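Local coordinates for protein farnesyl diphosphate synthase (Rhodobacter capsulatus, PDB 3M0G) that probably condenses isopentenyl diphosphate with allylic diphosphates in a magnesium-dependent reaction, making farnesyl or geranylgeranyl diphosphate for carotenoid and chlorophyll biosynthesis, at residues B[206-211]-B[279-284]. Numbering follows the deposited sequence.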
loop_
_atom_site.group_PDB
_atom_site.type_symbol
_atom_site.label_atom_id
_atom_site.label_comp_id
_atom_site.label_asym_id
_atom_site.label_seq_id
_atom_site.Cartn_x
_atom_site.Cartn_y
_atom_site.Cartn_z
ATOM N N THR B 206 -18.235 -13.983 2.075
ATOM C CA THR B 206 -18.370 -14.000 3.531
ATOM C C THR B 206 -18.449 -15.459 4.019
ATOM O O THR B 206 -17.756 -15.840 4.971
ATOM C CB THR B 206 -19.646 -13.216 3.989
ATOM O OG1 THR B 206 -19.611 -11.877 3.478
ATOM C CG2 THR B 206 -19.756 -13.170 5.503
ATOM N N ALA B 207 -19.266 -16.278 3.347
ATOM C CA ALA B 207 -19.388 -17.701 3.698
ATOM C C ALA B 207 -18.148 -18.510 3.316
ATOM O O ALA B 207 -17.639 -19.282 4.140
ATOM C CB ALA B 207 -20.650 -18.317 3.117
ATOM N N LEU B 208 -17.669 -18.326 2.082
ATOM C CA LEU B 208 -16.428 -18.946 1.602
ATOM C C LEU B 208 -15.191 -18.644 2.470
ATOM O O LEU B 208 -14.373 -19.541 2.731
ATOM C CB LEU B 208 -16.154 -18.562 0.134
ATOM C CG LEU B 208 -14.850 -19.075 -0.505
ATOM C CD1 LEU B 208 -14.763 -20.598 -0.452
ATOM C CD2 LEU B 208 -14.674 -18.590 -1.955
ATOM N N GLY B 209 -15.057 -17.392 2.900
ATOM C CA GLY B 209 -13.919 -16.961 3.684
ATOM C C GLY B 209 -13.837 -17.666 5.024
ATOM O O GLY B 209 -12.761 -18.096 5.454
ATOM N N LEU B 210 -14.980 -17.793 5.684
ATOM C CA LEU B 210 -15.015 -18.532 6.941
ATOM C C LEU B 210 -14.835 -20.050 6.753
ATOM O O LEU B 210 -14.109 -20.677 7.519
ATOM C CB LEU B 210 -16.271 -18.187 7.739
ATOM C CG LEU B 210 -16.428 -18.800 9.139
ATOM C CD1 LEU B 210 -15.199 -18.605 9.997
ATOM C CD2 LEU B 210 -17.675 -18.220 9.795
ATOM N N ALA B 211 -15.465 -20.638 5.730
ATOM C CA ALA B 211 -15.172 -22.039 5.375
ATOM C C ALA B 211 -13.680 -22.260 5.114
ATOM O O ALA B 211 -13.135 -23.300 5.448
ATOM C CB ALA B 211 -15.988 -22.476 4.134
ATOM N N ALA B 279 -18.268 -24.832 -7.325
ATOM C CA ALA B 279 -17.258 -25.904 -7.214
ATOM C C ALA B 279 -16.021 -25.451 -6.429
ATOM O O ALA B 279 -15.464 -26.217 -5.630
ATOM C CB ALA B 279 -16.880 -26.447 -8.608
ATOM N N CYS B 280 -15.623 -24.191 -6.621
ATOM C CA CYS B 280 -14.487 -23.646 -5.896
ATOM C C CYS B 280 -14.734 -23.635 -4.385
ATOM O O CYS B 280 -13.833 -23.950 -3.612
ATOM C CB CYS B 280 -14.148 -22.237 -6.378
ATOM S SG CYS B 280 -12.702 -21.539 -5.555
ATOM N N ALA B 281 -15.948 -23.271 -3.973
ATOM C CA ALA B 281 -16.299 -23.230 -2.550
ATOM C C ALA B 281 -16.202 -24.624 -1.937
ATOM O O ALA B 281 -15.751 -24.796 -0.805
ATOM C CB ALA B 281 -17.694 -22.657 -2.355
ATOM N N ARG B 282 -16.637 -25.616 -2.698
ATOM C CA ARG B 282 -16.604 -27.009 -2.274
ATOM C C ARG B 282 -15.157 -27.501 -2.201
ATOM O O ARG B 282 -14.782 -28.214 -1.271
ATOM C CB ARG B 282 -17.407 -27.875 -3.260
ATOM C CG ARG B 282 -18.886 -27.607 -3.231
ATOM C CD ARG B 282 -19.666 -28.758 -3.803
ATOM N NE ARG B 282 -19.412 -28.961 -5.225
ATOM C CZ ARG B 282 -19.980 -28.271 -6.211
ATOM N NH1 ARG B 282 -20.833 -27.286 -5.939
ATOM N NH2 ARG B 282 -19.687 -28.567 -7.480
ATOM N N TYR B 283 -14.356 -27.104 -3.185
ATOM C CA TYR B 283 -12.923 -27.401 -3.207
ATOM C C TYR B 283 -12.195 -26.857 -1.966
ATOM O O TYR B 283 -11.320 -27.534 -1.419
ATOM C CB TYR B 283 -12.311 -26.870 -4.506
ATOM C CG TYR B 283 -10.834 -26.508 -4.484
ATOM C CD1 TYR B 283 -10.428 -25.177 -4.387
ATOM C CD2 TYR B 283 -9.850 -27.487 -4.607
ATOM C CE1 TYR B 283 -9.079 -24.831 -4.386
ATOM C CE2 TYR B 283 -8.494 -27.156 -4.607
ATOM C CZ TYR B 283 -8.116 -25.826 -4.499
ATOM O OH TYR B 283 -6.774 -25.484 -4.498
ATOM N N VAL B 284 -12.562 -25.654 -1.513
ATOM C CA VAL B 284 -11.896 -25.065 -0.341
ATOM C C VAL B 284 -11.920 -26.015 0.862
ATOM O O VAL B 284 -10.963 -26.058 1.630
ATOM C CB VAL B 284 -12.436 -23.649 0.053
ATOM C CG1 VAL B 284 -13.793 -23.729 0.741
ATOM C CG2 VAL B 284 -11.459 -22.958 0.973
#
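Leu208 reaches across to Ala281 and Val284 where two nearly parallel helices of the all-helical prenyltransferase (isoprenoid synthase) fold pack together. Helix 199-219 supplies 206-211 and the C-terminal helix 275-285 supplies 279-284; the two segments run in the same direction, 21° apart, with axes 9.7 Å from one another at closest. No hydrogen bond links them, and the join is purely apolar and mostly buried.

Leu208 does most of the work. Its bond from CA to CB leaves to the side of the other helix, and with CG swung anti to the backbone N (chi1 177°) the branched end is carried across, CD1 being the methyl that makes the contact. One turn beyond Ala281, that methyl meets the isopropyl group of Val284: Leu208 CD1 sits 3.9 Å from Val284 CB. Leu208 CD1 thus sits between Ala281 and Val284, three residues apart on the C-terminal helix. Ala211, one turn beyond Leu208, has only its CB to offer, which points at the Val284 side chain; the modelled placement of Val284 CG1 is doubtful, and with it the 4.2 Å between that atom and Ala211 CB.

Neighbouring helices pack against the seam. Helix 249-265 does so through Val260, which touches both Ala211 and Arg282, while Leu48 of helix 44-55 touches Leu208. Farther along helix 199-219, Phe212 also packs on Val284. At Ala281 the contact is with backbone and side chain alike: Leu208 CD1 lies 4.1 Å from Ala281 CB and 3.7 Å from Ala281 CA.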